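Local coordinates for protein Exo beta-1,2-glucooligosaccharide sophorohydrolase (non-reducing end) (Parabacteroides distasonis ATCC 8503, PDB 5Z06) that hydrolyses linear beta-1,2-glucan and beta-1,2-glucooligosaccharides of four or more glucose units, releasing sophorose from the non-reducing end, at residues Q71-R76 and V659-M664; T589-A594 and N608-P613. All blocks are in the same frame, centred on the assembly; numbering follows the deposited sequence.

Contact 1 (Q71-R76 and V659-M664); sequences QYCPVR and VSPLFM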
loop_
_atom_site.group_PDB
_atom_site.type_symbol
_atom_site.label_atom_id
_atom_site.label_comp_id
_atom_site.label_asym_id
_atom_site.label_seq_id
_atom_site.Cartn_x
_atom_site.Cartn_y
_atom_site.Cartn_z
ATOM N N GLN A 71 -2.068 -8.494 18.572
ATOM C CA GLN A 71 -0.820 -8.616 17.837
ATOM C C GLN A 71 -0.438 -7.318 17.147
ATOM O O GLN A 71 -1.276 -6.648 16.504
ATOM C CB GLN A 71 -0.930 -9.717 16.818
ATOM C CG GLN A 71 -1.161 -11.086 17.423
ATOM C CD GLN A 71 -1.776 -12.069 16.450
ATOM O OE1 GLN A 71 -2.096 -11.720 15.322
ATOM N NE2 GLN A 71 -1.954 -13.304 16.890
ATOM N N TYR A 72 0.839 -6.967 17.285
ATOM C CA TYR A 72 1.394 -5.854 16.533
ATOM C C TYR A 72 1.263 -6.206 15.062
ATOM O O TYR A 72 1.602 -7.307 14.682
ATOM C CB TYR A 72 2.879 -5.606 16.857
ATOM C CG TYR A 72 3.490 -4.588 15.919
ATOM C CD1 TYR A 72 3.168 -3.240 16.026
ATOM C CD2 TYR A 72 4.360 -4.979 14.913
ATOM C CE1 TYR A 72 3.708 -2.308 15.175
ATOM C CE2 TYR A 72 4.912 -4.050 14.044
ATOM C CZ TYR A 72 4.582 -2.718 14.171
ATOM O OH TYR A 72 5.126 -1.804 13.283
ATOM N N CYS A 73 0.758 -5.263 14.277
ATOM C CA CYS A 73 0.521 -5.453 12.827
ATOM C C CYS A 73 1.724 -4.893 12.098
ATOM O O CYS A 73 1.882 -3.686 12.074
ATOM C CB CYS A 73 -0.765 -4.698 12.399
ATOM S SG CYS A 73 -0.979 -4.494 10.605
ATOM N N PRO A 74 2.621 -5.751 11.582
ATOM C CA PRO A 74 3.780 -5.192 10.872
ATOM C C PRO A 74 3.363 -4.464 9.619
ATOM O O PRO A 74 2.423 -4.869 8.938
ATOM C CB PRO A 74 4.624 -6.418 10.522
ATOM C CG PRO A 74 3.662 -7.551 10.586
ATOM C CD PRO A 74 2.759 -7.200 11.734
ATOM N N VAL A 75 4.024 -3.353 9.357
ATOM C CA VAL A 75 3.694 -2.562 8.198
ATOM C C VAL A 75 5.013 -2.249 7.530
ATOM O O VAL A 75 5.961 -1.781 8.191
ATOM C CB VAL A 75 2.964 -1.276 8.593
ATOM C CG1 VAL A 75 2.630 -0.461 7.357
ATOM C CG2 VAL A 75 1.695 -1.590 9.372
ATOM N N ARG A 76 5.064 -2.503 6.223
ATOM C CA ARG A 76 6.243 -2.240 5.414
ATOM C C ARG A 76 6.802 -0.861 5.747
ATOM O O ARG A 76 6.059 0.135 5.798
ATOM C CB ARG A 76 5.878 -2.329 3.934
ATOM C CG ARG A 76 6.988 -1.962 2.963
ATOM C CD ARG A 76 6.467 -2.007 1.543
ATOM N NE ARG A 76 6.141 -3.372 1.180
ATOM C CZ ARG A 76 6.905 -4.205 0.474
ATOM N NH1 ARG A 76 8.082 -3.839 -0.046
ATOM N NH2 ARG A 76 6.464 -5.430 0.262
ATOM N N VAL A 659 -8.011 -6.020 5.963
ATOM C CA VAL A 659 -7.706 -5.038 4.939
ATOM C C VAL A 659 -6.339 -4.455 5.237
ATOM O O VAL A 659 -5.919 -4.339 6.377
ATOM C CB VAL A 659 -8.805 -3.955 4.826
ATOM C CG1 VAL A 659 -8.910 -3.140 6.103
ATOM C CG2 VAL A 659 -8.550 -3.038 3.623
ATOM N N SER A 660 -5.637 -4.113 4.184
ATOM C CA SER A 660 -4.309 -3.596 4.301
ATOM C C SER A 660 -4.314 -2.296 5.074
ATOM O O SER A 660 -5.198 -1.458 4.873
ATOM C CB SER A 660 -3.740 -3.342 2.918
ATOM O OG SER A 660 -2.473 -2.805 3.037
ATOM N N PRO A 661 -3.312 -2.109 5.961
ATOM C CA PRO A 661 -3.184 -0.814 6.648
ATOM C C PRO A 661 -2.478 0.256 5.829
ATOM O O PRO A 661 -2.241 1.327 6.346
ATOM C CB PRO A 661 -2.354 -1.163 7.882
ATOM C CG PRO A 661 -1.524 -2.342 7.456
ATOM C CD PRO A 661 -2.250 -3.052 6.350
ATOM N N LEU A 662 -2.163 -0.003 4.557
ATOM C CA LEU A 662 -1.331 0.905 3.785
ATOM C C LEU A 662 -1.879 1.171 2.398
ATOM O O LEU A 662 -2.749 0.451 1.883
ATOM C CB LEU A 662 0.130 0.382 3.698
ATOM C CG LEU A 662 0.434 -1.048 3.246
ATOM C CD1 LEU A 662 0.204 -1.253 1.760
ATOM C CD2 LEU A 662 1.885 -1.363 3.535
ATOM N N PHE A 663 -1.328 2.221 1.815
ATOM C CA PHE A 663 -1.389 2.462 0.408
ATOM C C PHE A 663 0.005 2.258 -0.126
ATOM O O PHE A 663 0.999 2.706 0.474
ATOM C CB PHE A 663 -1.837 3.883 0.155
ATOM C CG PHE A 663 -3.158 4.178 0.752
ATOM C CD1 PHE A 663 -4.312 3.836 0.081
ATOM C CD2 PHE A 663 -3.243 4.744 2.016
ATOM C CE1 PHE A 663 -5.544 4.073 0.652
ATOM C CE2 PHE A 663 -4.469 4.998 2.583
ATOM C CZ PHE A 663 -5.624 4.660 1.907
ATOM N N MET A 664 0.076 1.645 -1.287
ATOM C CA MET A 664 1.348 1.191 -1.827
ATOM C C MET A 664 1.660 2.030 -3.051
ATOM O O MET A 664 0.818 2.184 -3.912
ATOM C CB MET A 664 1.214 -0.274 -2.194
ATOM C CG MET A 664 2.518 -0.981 -2.405
ATOM S SD MET A 664 3.391 -1.303 -0.873
ATOM C CE MET A 664 4.903 -1.887 -1.638
#
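Arg76 and Met664 meet through two bent side chains: Arg76 leaves its backbone with CG anti to N and then turns at chi3 (-67°), which places NE, while Met664 bends at chi2 (74°), which places SD. The chains cross at about a right angle, and the Met664 methyl settles over one face of the guanidinium, nearer its rim than its middle. Met664 CE lies 3.4 Å from Arg76 NE and 3.5 Å from Arg76 CD. The charged end is gripped elsewhere: NH2 makes a salt bridge to Asp592, and NH1 makes another to Glu312, which together would hold the guanidinium plane in place. An alanine at Arg76 would probably leave Asp592 and Glu312 without their common positive partner and open a gap beside the Met664 methyl. Farther back the contact is apolar: Val75 spreads its methyls over two residues, with CG2 at 3.8 Å from Pro661 CG and CG1 at 4.0 Å from Leu662 CD2. That leucine methyl also meets Arg76 CB at 4.1 Å. Pro661 and Leu662 belong to the turn linking strands 658-659 and 663-664, where Ser660 forms an ST turn: its OG accepts from Leu662 N at 3.2 Å. Here the loop following strand 65-71, in the calcium-binding beta-rich part of the enzyme, packs on the glycoamylase-like part. At the other end of the contact Cys73 adds its sulphur, SG lying 3.9 Å from Pro661 CG, so one proline carbon, CG, touches both Cys73 and Val75. Phe663 bonds through its backbone to Ile314 of the partner strand 313-314. A glycerol, probably from the crystallisation liquor, hydrogen-bonds weakly to Arg76 NH1.

Contact 2 (T589-A594 and N608-P613); sequences TASDFA and NGTMAP
Phe593, Thr610 and Ala612 lie at the heart of a buried side-chain contact, bridged by one water, where strand 590-592 and the segment running on from it pass over the short, weakly bonded strand 610-611 in the glycoamylase-like region. The two segments run 108° apart, so they meet by packing and not as partners in one sheet. At one end, Thr610 OG1 sits 3.2 Å above one face of the Phe593 ring, offset toward the rim, with CE1 its closest ring atom. Ala594 CB lies over the centre of the opposite face, so the ring is held between the two residues. Asn608 approaches the ring tip to tip, ND2 at 3.5 Å from Phe593 CE2, with amide and ring planes 44° apart. Its own OD1 closes an Asx turn, accepting from Thr610 N at 3.2 Å, and takes a second bond from Thr610 OG1 at 2.6 Å, with that hydroxyl above the carbonyl plane. The two bonds tie the Asn608 carbonyl to Thr610, its oxygen and the hydroxyl lying over the same ring face, while ND2 stays near CD2 and CE2. Gly609, between Asn608 and Thr610 in the chain, has phi 97°, where a side chain would jam against the preceding carbonyl. At the other end Ala612 CB touches both Thr589 CG2, at 3.8 Å, and Ser591 CB, at 4.0 Å. The bridging water accepts from Thr589 N and from Ala612 N, and donates to Thr610 O at 2.8 Å, joining the two backbones. Around the contact, strand 597-599 pairs with 590-592 and sends Gln598 to Asn608 ND2, strand 652-653 pairs with 610-611 and brings Asn653 to Thr610 OG1, and helix 624-636 packs on Met611 and Pro613 through Tyr634.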
loop_
_atom_site.group_PDB
_atom_site.type_symbol
_atom_site.label_atom_id
_atom_site.label_comp_id
_atom_site.label_asym_id
_atom_site.label_seq_id
_atom_site.Cartn_x
_atom_site.Cartn_y
_atom_site.Cartn_z
ATOM N N THR A 589 -3.190 -10.301 -7.703
ATOM C CA THR A 589 -1.884 -9.734 -7.991
ATOM C C THR A 589 -1.117 -9.572 -6.667
ATOM O O THR A 589 -1.596 -9.931 -5.573
ATOM C CB THR A 589 -2.006 -8.385 -8.767
ATOM O OG1 THR A 589 -0.716 -7.841 -9.052
ATOM C CG2 THR A 589 -2.766 -7.370 -7.987
ATOM N N ALA A 590 0.089 -9.050 -6.793
ATOM C CA ALA A 590 0.978 -8.902 -5.664
ATOM C C ALA A 590 0.525 -7.811 -4.733
ATOM O O ALA A 590 0.093 -6.729 -5.163
ATOM C CB ALA A 590 2.379 -8.598 -6.132
ATOM N N SER A 591 0.682 -8.088 -3.446
ATOM C CA SER A 591 0.558 -7.072 -2.431
ATOM C C SER A 591 1.130 -7.586 -1.148
ATOM O O SER A 591 1.336 -8.806 -0.972
ATOM C CB SER A 591 -0.926 -6.703 -2.223
ATOM O OG SER A 591 -1.604 -7.654 -1.427
ATOM N N ASP A 592 1.329 -6.674 -0.208
ATOM C CA ASP A 592 1.480 -7.110 1.179
ATOM C C ASP A 592 0.170 -7.714 1.685
ATOM O O ASP A 592 -0.904 -7.271 1.334
ATOM C CB ASP A 592 1.963 -5.970 2.079
ATOM C CG ASP A 592 3.435 -5.654 1.866
ATOM O OD1 ASP A 592 4.118 -6.414 1.132
ATOM O OD2 ASP A 592 3.909 -4.648 2.431
ATOM N N PHE A 593 0.288 -8.780 2.464
ATOM C CA PHE A 593 -0.840 -9.351 3.168
ATOM C C PHE A 593 -0.534 -9.170 4.659
ATOM O O PHE A 593 0.144 -8.224 5.025
ATOM C CB PHE A 593 -1.050 -10.805 2.695
ATOM C CG PHE A 593 -2.274 -11.501 3.257
ATOM C CD1 PHE A 593 -3.480 -10.813 3.482
ATOM C CD2 PHE A 593 -2.206 -12.870 3.583
ATOM C CE1 PHE A 593 -4.580 -11.472 4.000
ATOM C CE2 PHE A 593 -3.294 -13.525 4.125
ATOM C CZ PHE A 593 -4.486 -12.825 4.319
ATOM N N ALA A 594 -0.999 -10.074 5.504
ATOM C CA ALA A 594 -1.069 -9.862 6.936
ATOM C C ALA A 594 0.313 -9.813 7.579
ATOM O O ALA A 594 0.564 -9.003 8.438
ATOM C CB ALA A 594 -1.880 -10.986 7.556
ATOM N N ASN A 608 -5.342 -16.822 -1.597
ATOM C CA ASN A 608 -5.760 -17.095 -0.227
ATOM C C ASN A 608 -6.899 -16.163 0.192
ATOM O O ASN A 608 -7.142 -15.974 1.377
ATOM C CB ASN A 608 -4.558 -16.960 0.712
ATOM C CG ASN A 608 -3.939 -15.584 0.649
ATOM O OD1 ASN A 608 -4.515 -14.651 0.076
ATOM N ND2 ASN A 608 -2.769 -15.446 1.220
ATOM N N GLY A 609 -7.600 -15.597 -0.776
ATOM C CA GLY A 609 -8.727 -14.700 -0.502
ATOM C C GLY A 609 -8.393 -13.228 -0.547
ATOM O O GLY A 609 -9.276 -12.379 -0.416
ATOM N N THR A 610 -7.124 -12.939 -0.771
ATOM C CA THR A 610 -6.641 -11.584 -0.744
ATOM C C THR A 610 -6.711 -10.988 -2.124
ATOM O O THR A 610 -6.092 -11.501 -3.054
ATOM C CB THR A 610 -5.195 -11.539 -0.312
ATOM O OG1 THR A 610 -5.094 -12.220 0.925
ATOM C CG2 THR A 610 -4.712 -10.095 -0.182
ATOM N N MET A 611 -7.409 -9.860 -2.213
ATOM C CA MET A 611 -7.617 -9.162 -3.455
ATOM C C MET A 611 -7.044 -7.752 -3.327
ATOM O O MET A 611 -7.420 -7.007 -2.424
ATOM C CB MET A 611 -9.110 -9.098 -3.751
ATOM C CG MET A 611 -9.433 -8.608 -5.159
ATOM S SD MET A 611 -8.749 -9.665 -6.447
ATOM C CE MET A 611 -9.691 -11.155 -6.141
ATOM N N ALA A 612 -6.139 -7.412 -4.235
ATOM C CA ALA A 612 -5.574 -6.076 -4.313
ATOM C C ALA A 612 -6.360 -5.327 -5.380
ATOM O O ALA A 612 -6.315 -5.699 -6.553
ATOM C CB ALA A 612 -4.097 -6.137 -4.667
ATOM N N PRO A 613 -7.085 -4.266 -4.997
ATOM C CA PRO A 613 -7.883 -3.535 -5.988
ATOM C C PRO A 613 -7.125 -3.099 -7.235
ATOM O O PRO A 613 -7.725 -2.950 -8.297
ATOM C CB PRO A 613 -8.370 -2.307 -5.217
ATOM C CG PRO A 613 -8.386 -2.745 -3.800
ATOM C CD PRO A 613 -7.283 -3.740 -3.638
HETATM O O HOH W 1 -4.678 -9.964 -4.883
#

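In the fold
From the N terminus, the chain builds a beta-rich part that holds a calcium ion, and the loop after strand 65-71 supplies the first half of contact 1. The second half comes only at 659-664, so contact 1 closes a very long loop that ties the N-terminal beta-rich part to the glycoamylase-like part. Contact 2 falls wholly within that loop: 589-594 and 608-613 are 14 residues apart at their nearest ends and close a short excursion carrying strand 597-599. The two contacts do not cross, yet they touch, their centres about 12 Å apart. They share the Arg76-Asp592 bridge, and Leu662 CD2 packs 4.0 Å from Asp592 OD2, linking both halves of contact 1 to strand 590-592.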